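Local coordinates for protein chaperone SYCD (Yersinia enterocolitica, PDB 2VGX) that serves as a type III secretion chaperone for translocator proteins, built from tetratricopeptide repeats, and probably modulates yop operon expression, at the interface of chains A and B. Coordinates in Å, arbitrary orientation; residue numbers count along the deposited sequence, not the author numbering. Chains: chain A, Chaperone SYCD; chain B, Chaperone SYCD.

Contact 1: the interface of chains A and B. Residues chain A 41, 65, 68, 70, 73; chain B 3, 5, 9-10, 13-14.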
loop_
_atom_site.group_PDB
_atom_site.type_symbol
_atom_site.label_atom_id
_atom_site.label_comp_id
_atom_site.label_asym_id
_atom_site.label_seq_id
_atom_site.Cartn_x
_atom_site.Cartn_y
_atom_site.Cartn_z
ATOM N N HIS A 41 -3.216 7.006 8.055
ATOM C CA HIS A 41 -1.745 7.097 8.240
ATOM C C HIS A 41 -1.058 5.858 7.608
ATOM O O HIS A 41 0.030 5.969 7.065
ATOM C CB HIS A 41 -1.421 7.159 9.753
ATOM C CG HIS A 41 0.050 7.277 10.065
ATOM N ND1 HIS A 41 0.911 6.205 9.992
ATOM C CD2 HIS A 41 0.797 8.333 10.458
ATOM C CE1 HIS A 41 2.127 6.591 10.334
ATOM N NE2 HIS A 41 2.091 7.882 10.618
ATOM N N ARG A 65 -0.397 12.428 11.590
ATOM C CA ARG A 65 0.396 12.461 12.822
ATOM C C ARG A 65 0.006 13.654 13.711
ATOM O O ARG A 65 -0.136 13.521 14.924
ATOM C CB ARG A 65 1.890 12.488 12.501
ATOM C CG ARG A 65 2.384 11.159 11.910
ATOM C CD ARG A 65 3.755 11.208 11.334
ATOM N NE ARG A 65 4.250 9.855 11.026
ATOM C CZ ARG A 65 5.504 9.576 10.672
ATOM N NH1 ARG A 65 6.422 10.545 10.577
ATOM N NH2 ARG A 65 5.852 8.320 10.439
ATOM N N MET A 68 -3.196 13.220 15.400
ATOM C CA MET A 68 -3.123 12.237 16.496
ATOM C C MET A 68 -2.302 12.796 17.635
ATOM O O MET A 68 -2.023 12.106 18.602
ATOM C CB MET A 68 -2.522 10.898 16.014
ATOM C CG MET A 68 -3.402 10.100 15.028
ATOM S SD MET A 68 -2.708 8.493 14.492
ATOM C CE MET A 68 -1.409 8.970 13.408
ATOM N N GLN A 70 0.812 13.678 17.384
ATOM C CA GLN A 70 2.193 13.213 17.329
ATOM C C GLN A 70 3.028 14.266 16.630
ATOM O O GLN A 70 3.471 14.077 15.489
ATOM C CB GLN A 70 2.337 11.842 16.679
ATOM C CG GLN A 70 1.720 10.675 17.501
ATOM C CD GLN A 70 2.560 10.291 18.729
ATOM O OE1 GLN A 70 3.697 10.755 18.892
ATOM N NE2 GLN A 70 2.004 9.425 19.587
ATOM N N LEU A 73 6.863 13.464 15.345
ATOM C CA LEU A 73 6.782 12.630 14.150
ATOM C C LEU A 73 6.255 13.393 12.917
ATOM O O LEU A 73 6.716 13.115 11.791
ATOM C CB LEU A 73 5.903 11.396 14.401
ATOM C CG LEU A 73 6.310 10.375 15.471
ATOM C CD1 LEU A 73 5.268 9.243 15.500
ATOM C CD2 LEU A 73 7.637 9.787 15.185
ATOM N N LEU B 3 -4.086 3.302 19.305
ATOM C CA LEU B 3 -2.691 2.936 19.078
ATOM C C LEU B 3 -1.895 3.185 20.349
ATOM O O LEU B 3 -0.763 2.710 20.481
ATOM C CB LEU B 3 -2.104 3.726 17.888
ATOM C CG LEU B 3 -2.161 3.120 16.464
ATOM C CD1 LEU B 3 -3.438 2.313 16.187
ATOM C CD2 LEU B 3 -1.966 4.197 15.395
ATOM N N SER B 5 0.132 5.451 23.226
ATOM C CA SER B 5 1.278 6.359 23.031
ATOM C C SER B 5 2.552 5.952 23.776
ATOM O O SER B 5 3.048 6.680 24.630
ATOM C CB SER B 5 0.923 7.828 23.288
ATOM O OG SER B 5 0.003 7.943 24.342
ATOM N N THR B 9 3.723 2.152 19.960
ATOM C CA THR B 9 2.963 3.129 19.150
ATOM C C THR B 9 3.925 3.839 18.187
ATOM O O THR B 9 3.686 3.913 16.974
ATOM C CB THR B 9 2.232 4.168 20.052
ATOM O OG1 THR B 9 1.467 3.492 21.079
ATOM C CG2 THR B 9 1.281 5.091 19.215
ATOM N N ILE B 10 5.019 4.379 18.711
ATOM C CA ILE B 10 5.941 5.108 17.837
ATOM C C ILE B 10 6.495 4.156 16.796
ATOM O O ILE B 10 6.692 4.540 15.652
ATOM C CB ILE B 10 7.115 5.795 18.615
ATOM C CG1 ILE B 10 6.619 6.887 19.572
ATOM C CG2 ILE B 10 8.102 6.426 17.653
ATOM C CD1 ILE B 10 5.467 7.771 19.042
ATOM N N LEU B 13 4.057 3.619 13.971
ATOM C CA LEU B 13 3.955 4.786 13.074
ATOM C C LEU B 13 5.142 4.995 12.136
ATOM O O LEU B 13 5.048 5.750 11.162
ATOM C CB LEU B 13 3.659 6.077 13.849
ATOM C CG LEU B 13 2.358 6.093 14.679
ATOM C CD1 LEU B 13 2.154 7.433 15.359
ATOM C CD2 LEU B 13 1.127 5.746 13.830
ATOM N N ASN B 14 6.251 4.340 12.440
ATOM C CA ASN B 14 7.500 4.496 11.685
ATOM C C ASN B 14 7.873 3.338 10.769
ATOM O O ASN B 14 8.813 3.450 9.991
ATOM C CB ASN B 14 8.645 4.716 12.671
ATOM C CG ASN B 14 8.810 6.163 13.032
ATOM O OD1 ASN B 14 8.938 7.015 12.152
ATOM N ND2 ASN B 14 8.800 6.457 14.321
#
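The short N-terminal helix 7-14 of chain B docks where helix 55-67 of chain A gives way to helix 71-84, and its last turn is still near-helical at B:Leu13 (phi -75°, psi -16°). B:Leu13 is the residue that buries most surface here, and its two branches part company. CD1 meets A:Leu73 CD1 at 3.6 Å, the two side chains crossing at about a right angle, while CD2 sits over one face of the A:His41 imidazole, 3.8 Å from the ring centroid and offset toward its rim. A:Met68 brings its thioether methyl tip to tip against the same CD2. One turn earlier, B:Ile10 CD1 reaches A:Leu73 CD1 at 3.8 Å and also packs on the carboxamide end of A:Gln70, whose chain bends at chi2 (-74°) to lie across it.

Polar anchoring comes from A:Arg65, extended from CG to NE and using three nitrogens in three directions. NE donates to A:His41 NE2 at 3.0 Å, nearly straight and close to both planes, so NE2 acts as the acceptor and the ring's rotation is likely to be held, with its other nitrogen probably carrying the proton. NH1 donates a hydrogen bond to the carbonyl oxygen A:Leu73 O at 2.9 Å, so the guanidinium is held from within chain A. The remaining nitrogen crosses the interface: A:Arg65 NH2 donates to the backbone carbonyl oxygen B:Leu13 O at 2.8 Å, from above the carbonyl plane.

Contact 2: the interface of chains A and B. Residues chain A 10, 14-16, 24, 50; chain B 45-46, 49.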
loop_
_atom_site.group_PDB
_atom_site.type_symbol
_atom_site.label_atom_id
_atom_site.label_comp_id
_atom_site.label_asym_id
_atom_site.label_seq_id
_atom_site.Cartn_x
_atom_site.Cartn_y
_atom_site.Cartn_z
ATOM N N ILE A 10 10.183 3.370 -6.184
ATOM C CA ILE A 10 9.832 1.968 -6.055
ATOM C C ILE A 10 8.641 1.605 -6.940
ATOM O O ILE A 10 8.632 0.549 -7.557
ATOM C CB ILE A 10 9.461 1.628 -4.555
ATOM C CG1 ILE A 10 10.656 1.848 -3.595
ATOM C CG2 ILE A 10 8.883 0.212 -4.417
ATOM C CD1 ILE A 10 11.931 1.133 -3.975
ATOM N N ASN A 14 8.622 -1.037 -10.141
ATOM C CA ASN A 14 7.720 -2.180 -10.125
ATOM C C ASN A 14 6.513 -2.116 -11.050
ATOM O O ASN A 14 5.602 -2.952 -10.965
ATOM C CB ASN A 14 7.282 -2.423 -8.690
ATOM C CG ASN A 14 8.379 -3.007 -7.872
ATOM O OD1 ASN A 14 8.552 -4.222 -7.873
ATOM N ND2 ASN A 14 9.151 -2.151 -7.167
ATOM N N GLU A 15 6.520 -1.130 -11.935
ATOM C CA GLU A 15 5.453 -0.900 -12.905
ATOM C C GLU A 15 4.089 -0.675 -12.251
ATOM O O GLU A 15 3.068 -1.161 -12.737
ATOM C CB GLU A 15 5.431 -2.038 -13.942
ATOM C CG GLU A 15 6.771 -2.141 -14.699
ATOM C CD GLU A 15 6.878 -3.386 -15.573
ATOM O OE1 GLU A 15 6.210 -4.419 -15.286
ATOM O OE2 GLU A 15 7.660 -3.320 -16.557
ATOM N N ILE A 16 4.094 0.040 -11.123
ATOM C CA ILE A 16 2.859 0.504 -10.507
ATOM C C ILE A 16 2.643 1.899 -11.091
ATOM O O ILE A 16 3.504 2.778 -10.948
ATOM C CB ILE A 16 2.983 0.587 -8.982
ATOM C CG1 ILE A 16 3.074 -0.852 -8.418
ATOM C CG2 ILE A 16 1.767 1.276 -8.376
ATOM C CD1 ILE A 16 3.340 -0.880 -6.958
ATOM N N LEU A 24 -5.124 5.138 -4.463
ATOM C CA LEU A 24 -4.742 4.959 -3.063
ATOM C C LEU A 24 -4.683 6.276 -2.321
ATOM O O LEU A 24 -5.048 6.351 -1.139
ATOM C CB LEU A 24 -3.360 4.294 -2.980
ATOM C CG LEU A 24 -3.280 2.870 -3.462
ATOM C CD1 LEU A 24 -1.811 2.403 -3.484
ATOM C CD2 LEU A 24 -4.112 1.997 -2.514
ATOM N N LEU A 50 6.230 4.041 -1.858
ATOM C CA LEU A 50 5.969 3.798 -3.311
ATOM C C LEU A 50 6.448 4.928 -4.184
ATOM O O LEU A 50 6.971 4.660 -5.274
ATOM C CB LEU A 50 4.484 3.479 -3.605
ATOM C CG LEU A 50 4.070 2.085 -3.047
ATOM C CD1 LEU A 50 2.556 1.865 -3.098
ATOM C CD2 LEU A 50 4.769 0.902 -3.721
ATOM N N GLN B 45 -1.289 -5.822 -6.421
ATOM C CA GLN B 45 0.026 -5.493 -6.957
ATOM C C GLN B 45 0.830 -4.542 -6.028
ATOM O O GLN B 45 2.040 -4.759 -5.800
ATOM C CB GLN B 45 -0.100 -4.873 -8.328
ATOM C CG GLN B 45 1.228 -4.614 -8.939
ATOM C CD GLN B 45 1.110 -4.127 -10.359
ATOM O OE1 GLN B 45 0.228 -3.320 -10.683
ATOM N NE2 GLN B 45 2.001 -4.605 -11.216
ATOM N N ALA B 46 0.190 -3.491 -5.508
ATOM C CA ALA B 46 0.861 -2.587 -4.541
ATOM C C ALA B 46 1.262 -3.346 -3.274
ATOM O O ALA B 46 2.339 -3.123 -2.725
ATOM C CB ALA B 46 -0.062 -1.389 -4.160
ATOM N N VAL B 49 4.400 -5.427 -3.747
ATOM C CA VAL B 49 5.581 -4.544 -3.686
ATOM C C VAL B 49 5.989 -4.161 -2.268
ATOM O O VAL B 49 7.215 -4.123 -1.932
ATOM C CB VAL B 49 5.371 -3.318 -4.592
ATOM C CG1 VAL B 49 6.513 -2.299 -4.459
ATOM C CG2 VAL B 49 5.248 -3.798 -6.056
HETATM O O HOH W 1 4.539 -5.552 -10.394
#
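Helix 44-50 of chain B, part of the all-helical tetratricopeptide-repeat architecture of the LcrH/SycD chaperones, presents B:Val49 and B:Ala46 to the N-terminal segment of chain A. This segment runs from the short helix 10-13 into the loop ahead of helix 18-33, and the equivalent helix 44-50 of chain A contributes A:Leu50. The contact is apolar, with a water bridge at its margin.

B:Val49 carries most of it. Its first torsion (chi1 174°) sets CG1 anti to the backbone N and CG2 anti to the carbonyl carbon, so that the two methyls serve different neighbours. CG1 lies 3.5 Å from A:Ile10 CG2, a tight contact in which the side chains slide past each other in opposite directions. The same methyl meets A:Leu50 CD2 at 3.7 Å, the leucine crossing obliquely. CG2 instead points tip to tip at A:Ile16 CD1, 3.6 Å away, and touches A:Asn14 CB at the same separation. A:Ile16 is extended along its longer branch, which carries CD1 on to the backbone of B:Ala46, 3.9 Å from CA.

A:Asn14 is held in place by its own chain. Its side-chain amide nitrogen ND2 donates to the carbonyl oxygen A:Ile10 O at 2.8 Å, almost straight at 170° and with the acceptor close to the amide plane. The carboxamide is thereby fixed in rotation, and its carbon CG lies against the valine methyls. No direct polar bond crosses between the chains in this patch. B:Gln45 leaves its helix with CG anti to the backbone N (chi1 -176°) and stays extended beyond CG, bringing NE2 within 2.8 Å of a water that also lies 2.9 Å from the backbone oxygen A:Asn14 O.

About 24 Å separates the centres of the C-alpha atoms of contacts 1 and 2, and the chains exchange roles between them. The N-terminal segment belongs to chain B in contact 1 and to chain A in contact 2, with residues 10 and 14 taking part in both, yet it meets different surfaces: the region of helices 55-67 and 71-84 in one case, helix 44-50 in the other. Identical chains thus use their N-terminal regions unequally, giving an asymmetric pairing across two separate patches. This is an alternative dimer assembly, although the structure alone does not show that it forms in solution.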